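Local coordinates for protein carbonic anhydrase (Synechocystis sp., PDB 5SWC) that catalyses the reversible, zinc-dependent hydration of carbon dioxide and supplies CO2 to RuBisCO inside the carboxysome, at residues 86-89 with 90-93; 172-175 with 176-180; 189-193 with 194-198. One frame throughout, in Å; residues are numbered along the deposited sequence.

Interaction 1 (86-89 with 90-93); sequences IPPY and GAAN
Pro87 lays its CG against the CB of Ala92, 3.6 Å away, while Ala91 turns its methyl toward the ring of Pro88, Ala91 CB lying 4.0 Å from Pro88 CD. Pro88 and Ala91 are the ends of a type II beta turn, and Pro87 and Ala92 pack beside it, flanking it at both ends; together these small apolar groups make the compact part of the contact. His145 of the same chain adds to it, packing on Pro87 and both alanines. The turn is closed by Ala91 N, which donates to Pro88 O at 3.0 Å. A water bridges the next step, donating a hydrogen bond to Pro88 O at 2.9 Å and accepting from Ala92 N at 3.0 Å. The looser side is the corner itself, where Gly90 is exposed and takes the third position of the turn with positive phi (88°), as is usual for glycine in a type II turn. There the CB of Tyr89 leaves the turn, with CG anti to the backbone N (chi1 173°); CG and CD1 still lie 3.5 Å from Gly90 N, and the side chain meets Tyr184 of the same chain and Glu147 of the second subunit. Pro88 O thus serves Ala91 N directly and Ala92 N through the water, which implies a corner whose backbone polar groups are paired across it.

Interaction 2 (172-175 with 176-180); sequences ENIL and TQLKN
Asn173 O is gripped twice by Gln177, once by its backbone N and once by its side-chain NE2, within the alpha-helix 162-181 that packs on the central sheet of this beta-class carbonic anhydrase. Gln177 N, in the regular i to i+4 pattern, lies 3.1 Å and Gln177 NE2 3.0 Å from Asn173 O; the two donors arrive from opposite faces of the carbonyl plane. NE2 gets there because the glutamine chain bends at its second torsion (chi2 -37°), which turns the amide back toward that oxygen. The amides of Asn173 and Gln177 lie obliquely to each other, their planes 44° apart. Both side chains also reach beyond the helix: Asn173 OD1 bonds to Thr146 OG1 and ND2 to Gly83 O, while Gln177 OE1 takes the backbone N-H of Ile86. The side chain of Asn173 also lies about 6 Å from that of the zinc ligand Cys120, placing it in the neighbourhood of the zinc site.

Ile174 and Leu178 run side by side, pointing the same way, with Ile174 CG2 4.1 Å from Leu178 CD1. Ile174 packs on Ile202 and Leu178 on Leu198 and Val114, all on strands of the sheet; Leu175 is the neighbour that crosses Leu178 at a slant. Around the helix from them, Thr176 OG1, also bonded to Thr149 OG1, donates to a water at 3.0 Å. That water in turn donates hydrogen bonds to Glu172 O at 2.8 Å and to Glu172 OE1 at 2.7 Å.

Interaction 3 (189-193 with 194-198); sequences SRLHR and GDLSL
Asp195 lies between Arg190 and Arg193, and its carboxylate is turned very differently to the two. Toward Arg193 the planes are perpendicular, 90° apart, with Asp195 OD1 at the guanidinium edge, 3.7 Å from Arg193 NE: a long salt bridge. Toward Arg190 the planes are nearly parallel, yet the groups do not pair, since Arg190 NE stays 5.2 Å from Asp195 OD1 and the extended arginine carries its end away, where NH1 bonds to Ala186 O. With chi1 at 59°, CG of the aspartate stands between its own backbone N and carbonyl carbon, a crowded position that brings Asp195 OD2 to 2.9 Å from Arg190 O. This is a close approach of two acceptors and not a hydrogen bond; it would tend to favour a protonated carboxylate. Arg190 O is itself satisfied by Gly194 N at 2.8 Å, with a weak, longer bond from Asp195 N at 3.3 Å.

Leu196 sets its CB against the CB of Arg190, 3.9 Å away, and Leu191 brings CD2 up to the backbone, 3.4 Å from Leu196 O. Ile112 and Leu104 of the same chain continue the apolar packing around Leu196. Gly194, with positive phi (93°), is the first residue to leave the helix, and the arrangement is a glycine C-cap resembling a Schellman motif, by which helix 185-193 passes through a short turn into strand 197-204 of the central sheet.

In the fold
The three contacts follow one another along the chain, none nested in another. Interaction 1 closes a turn in the loop between strand 76-81 and helix 95-106. Interaction 2 lies within helix 162-181, and interaction 3 joins helix 185-193 to strand 197-204. The first two meet directly: besides the bond from Gln177, Asn180 ND2 reaches Ile86 O, fastening the loop to the helix. Interactions 2 and 3 meet through the packing of Leu178 on Leu198, where helix meets sheet. Interactions 1 and 3 stay about 9 Å apart at their nearest atoms. All three also reach the second subunit, and residues 90-93 meet the third as well, linking this part of the fold to the hexameric assembly.

Interaction 1 (86-89 with 90-93)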
# COMPACT_ATOMS: atom_id res chain seq x y z
N ILE A 86 -17.59 0.43 5.33
CA ILE A 86 -17.12 -0.28 4.12
C ILE A 86 -16.22 0.69 3.37
O ILE A 86 -16.70 1.67 2.81
CB ILE A 86 -18.28 -0.72 3.24
CG1 ILE A 86 -19.23 -1.66 4.01
CG2 ILE A 86 -17.71 -1.42 1.97
CD1 ILE A 86 -18.65 -2.96 4.39
N PRO A 87 -14.90 0.43 3.34
CA PRO A 87 -14.05 1.36 2.61
C PRO A 87 -14.43 1.42 1.12
O PRO A 87 -14.94 0.44 0.57
CB PRO A 87 -12.63 0.78 2.82
CG PRO A 87 -12.73 0.01 4.12
CD PRO A 87 -14.13 -0.59 4.04
N PRO A 88 -14.12 2.52 0.46
CA PRO A 88 -14.26 2.53 -1.01
C PRO A 88 -13.45 1.40 -1.65
O PRO A 88 -12.43 0.94 -1.10
CB PRO A 88 -13.69 3.89 -1.41
CG PRO A 88 -13.85 4.73 -0.15
CD PRO A 88 -13.57 3.78 0.95
N TYR A 89 -13.88 0.99 -2.83
CA TYR A 89 -13.23 -0.07 -3.57
C TYR A 89 -11.77 0.25 -3.82
O TYR A 89 -11.44 1.30 -4.40
CB TYR A 89 -13.96 -0.27 -4.89
CG TYR A 89 -13.30 -1.23 -5.85
CD1 TYR A 89 -13.04 -2.54 -5.45
CD2 TYR A 89 -12.96 -0.81 -7.10
CE1 TYR A 89 -12.42 -3.41 -6.35
CE2 TYR A 89 -12.32 -1.67 -8.01
CZ TYR A 89 -12.08 -2.98 -7.59
OH TYR A 89 -11.45 -3.81 -8.54
N GLY A 90 -10.88 -0.65 -3.43
CA GLY A 90 -9.44 -0.48 -3.62
C GLY A 90 -8.76 0.24 -2.50
O GLY A 90 -7.50 0.30 -2.51
N ALA A 91 -9.51 0.82 -1.55
CA ALA A 91 -8.88 1.59 -0.49
C ALA A 91 -8.32 0.72 0.62
O ALA A 91 -7.47 1.20 1.38
CB ALA A 91 -9.84 2.58 0.09
N ALA A 92 -8.80 -0.51 0.78
CA ALA A 92 -8.45 -1.33 1.92
C ALA A 92 -8.29 -2.79 1.51
O ALA A 92 -8.85 -3.24 0.51
CB ALA A 92 -9.45 -1.15 3.09
N ASN A 93 -7.54 -3.53 2.31
CA ASN A 93 -7.27 -4.93 2.06
C ASN A 93 -7.59 -5.79 3.27
O ASN A 93 -6.97 -6.85 3.44
CB ASN A 93 -5.85 -5.16 1.59
CG ASN A 93 -4.85 -4.98 2.66
OD1 ASN A 93 -5.03 -4.10 3.50
ND2 ASN A 93 -3.80 -5.77 2.69
O HOH W 1 -11.44 -1.54 -0.05

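Interaction 2 (172-175 with 176-180)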
# COMPACT_ATOMS: atom_id res chain seq x y z
N GLU A 172 -25.18 10.09 8.96
CA GLU A 172 -24.35 10.44 7.81
C GLU A 172 -23.31 9.35 7.52
O GLU A 172 -22.95 9.10 6.36
CB GLU A 172 -23.74 11.83 8.02
CG GLU A 172 -24.73 12.97 7.93
CD GLU A 172 -25.35 13.17 6.54
OE1 GLU A 172 -24.86 12.62 5.52
OE2 GLU A 172 -26.33 13.97 6.51
N ASN A 173 -22.85 8.65 8.55
CA ASN A 173 -21.90 7.57 8.33
C ASN A 173 -22.52 6.47 7.48
O ASN A 173 -21.82 5.92 6.61
CB ASN A 173 -21.41 7.04 9.70
CG ASN A 173 -20.41 5.94 9.57
OD1 ASN A 173 -19.30 6.14 9.06
ND2 ASN A 173 -20.77 4.76 10.11
N ILE A 174 -23.76 6.13 7.72
CA ILE A 174 -24.47 5.12 6.91
C ILE A 174 -24.50 5.59 5.45
O ILE A 174 -24.18 4.79 4.54
CB ILE A 174 -25.88 4.88 7.47
CG1 ILE A 174 -25.77 4.19 8.84
CG2 ILE A 174 -26.73 4.08 6.50
CD1 ILE A 174 -27.00 4.37 9.66
N LEU A 175 -24.82 6.84 5.20
CA LEU A 175 -24.93 7.37 3.84
C LEU A 175 -23.57 7.31 3.14
O LEU A 175 -23.48 6.96 1.97
CB LEU A 175 -25.51 8.77 3.86
CG LEU A 175 -26.90 8.85 4.53
CD1 LEU A 175 -27.49 10.20 4.32
CD2 LEU A 175 -27.79 7.78 3.98
N THR A 176 -22.49 7.61 3.84
CA THR A 176 -21.16 7.49 3.27
C THR A 176 -20.87 6.05 2.85
O THR A 176 -20.33 5.82 1.78
CB THR A 176 -20.11 7.97 4.27
OG1 THR A 176 -20.35 9.37 4.51
CG2 THR A 176 -18.71 7.77 3.80
N GLN A 177 -21.20 5.09 3.70
CA GLN A 177 -20.90 3.72 3.34
C GLN A 177 -21.69 3.26 2.12
O GLN A 177 -21.18 2.46 1.35
CB GLN A 177 -21.18 2.78 4.51
CG GLN A 177 -20.55 3.14 5.82
CD GLN A 177 -19.20 3.71 5.68
OE1 GLN A 177 -18.31 3.14 5.03
NE2 GLN A 177 -19.01 4.86 6.28
N LEU A 178 -22.89 3.79 1.94
CA LEU A 178 -23.66 3.47 0.74
C LEU A 178 -23.00 4.02 -0.50
O LEU A 178 -23.01 3.38 -1.54
CB LEU A 178 -25.09 4.01 0.90
CG LEU A 178 -25.89 3.21 1.93
CD1 LEU A 178 -27.04 4.02 2.41
CD2 LEU A 178 -26.36 1.90 1.39
N LYS A 179 -22.41 5.21 -0.44
CA LYS A 179 -21.62 5.71 -1.55
C LYS A 179 -20.38 4.85 -1.79
O LYS A 179 -20.05 4.54 -2.93
CB LYS A 179 -21.21 7.17 -1.33
CG LYS A 179 -22.35 8.19 -1.21
CD LYS A 179 -23.19 8.23 -2.45
CE LYS A 179 -24.31 9.25 -2.26
NZ LYS A 179 -25.01 9.41 -3.57
N ASN A 180 -19.70 4.45 -0.72
CA ASN A 180 -18.55 3.58 -0.85
C ASN A 180 -18.89 2.26 -1.51
O ASN A 180 -18.15 1.76 -2.39
CB ASN A 180 -17.91 3.35 0.51
CG ASN A 180 -17.30 4.62 1.12
OD1 ASN A 180 -17.17 5.63 0.44
ND2 ASN A 180 -16.90 4.54 2.39
O HOH W 2 -22.53 11.42 4.87

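Interaction 3 (189-193 with 194-198)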
# COMPACT_ATOMS: atom_id res chain seq x y z
N SER A 189 -22.16 -3.53 -11.25
CA SER A 189 -22.70 -4.30 -12.34
C SER A 189 -24.14 -4.78 -12.07
O SER A 189 -25.00 -4.74 -12.92
CB SER A 189 -21.79 -5.47 -12.60
OG SER A 189 -22.33 -6.26 -13.62
N ARG A 190 -24.37 -5.21 -10.84
CA ARG A 190 -25.69 -5.71 -10.44
C ARG A 190 -26.74 -4.61 -10.34
O ARG A 190 -27.91 -4.84 -10.64
CB ARG A 190 -25.60 -6.49 -9.13
CG ARG A 190 -25.00 -7.83 -9.33
CD ARG A 190 -24.63 -8.54 -8.05
NE ARG A 190 -24.10 -9.86 -8.34
CZ ARG A 190 -22.89 -10.12 -8.82
NH1 ARG A 190 -22.02 -9.13 -9.11
NH2 ARG A 190 -22.56 -11.37 -9.03
N LEU A 191 -26.30 -3.42 -9.94
CA LEU A 191 -27.23 -2.28 -9.99
C LEU A 191 -27.64 -1.92 -11.39
O LEU A 191 -28.80 -1.54 -11.62
CB LEU A 191 -26.63 -1.07 -9.25
CG LEU A 191 -26.55 -1.25 -7.74
CD1 LEU A 191 -25.78 -0.04 -7.14
CD2 LEU A 191 -27.92 -1.41 -7.04
N HIS A 192 -26.74 -2.06 -12.36
CA HIS A 192 -27.12 -1.83 -13.74
C HIS A 192 -28.23 -2.78 -14.14
O HIS A 192 -29.18 -2.37 -14.79
CB HIS A 192 -25.90 -2.02 -14.67
CG HIS A 192 -26.23 -1.97 -16.12
ND1 HIS A 192 -26.16 -0.81 -16.86
CD2 HIS A 192 -26.65 -2.93 -16.98
CE1 HIS A 192 -26.50 -1.06 -18.10
NE2 HIS A 192 -26.80 -2.34 -18.21
N ARG A 193 -28.08 -4.04 -13.75
CA ARG A 193 -28.99 -5.13 -14.11
C ARG A 193 -30.30 -5.04 -13.35
O ARG A 193 -31.33 -5.49 -13.83
CB ARG A 193 -28.30 -6.46 -13.79
CG ARG A 193 -29.08 -7.70 -14.17
CD ARG A 193 -28.12 -8.84 -14.46
NE ARG A 193 -26.99 -8.84 -13.52
CZ ARG A 193 -25.70 -8.69 -13.87
NH1 ARG A 193 -25.35 -8.55 -15.15
NH2 ARG A 193 -24.76 -8.70 -12.92
N GLY A 194 -30.25 -4.44 -12.16
CA GLY A 194 -31.45 -4.13 -11.42
C GLY A 194 -31.83 -5.22 -10.45
O GLY A 194 -32.96 -5.22 -9.99
N ASP A 195 -30.91 -6.12 -10.10
CA ASP A 195 -31.30 -7.29 -9.30
C ASP A 195 -30.60 -7.21 -7.93
O ASP A 195 -30.36 -8.24 -7.29
CB ASP A 195 -30.90 -8.58 -10.02
CG ASP A 195 -29.41 -8.63 -10.27
OD1 ASP A 195 -28.87 -9.76 -10.44
OD2 ASP A 195 -28.80 -7.55 -10.30
N LEU A 196 -30.27 -6.00 -7.52
CA LEU A 196 -29.68 -5.77 -6.20
C LEU A 196 -30.27 -4.51 -5.59
O LEU A 196 -30.44 -3.52 -6.30
CB LEU A 196 -28.18 -5.60 -6.32
CG LEU A 196 -27.38 -5.23 -5.09
CD1 LEU A 196 -27.40 -6.38 -4.13
CD2 LEU A 196 -25.93 -4.91 -5.47
N SER A 197 -30.50 -4.49 -4.27
CA SER A 197 -31.00 -3.32 -3.60
C SER A 197 -30.14 -3.01 -2.39
O SER A 197 -29.60 -3.94 -1.75
CB SER A 197 -32.43 -3.60 -3.17
OG SER A 197 -33.00 -2.49 -2.54
N LEU A 198 -29.95 -1.73 -2.10
CA LEU A 198 -29.11 -1.25 -0.97
C LEU A 198 -29.99 -0.52 -0.01
O LEU A 198 -30.86 0.25 -0.42
CB LEU A 198 -28.01 -0.29 -1.41
CG LEU A 198 -27.01 -0.77 -2.46
CD1 LEU A 198 -25.84 0.24 -2.56
CD2 LEU A 198 -26.48 -2.10 -2.22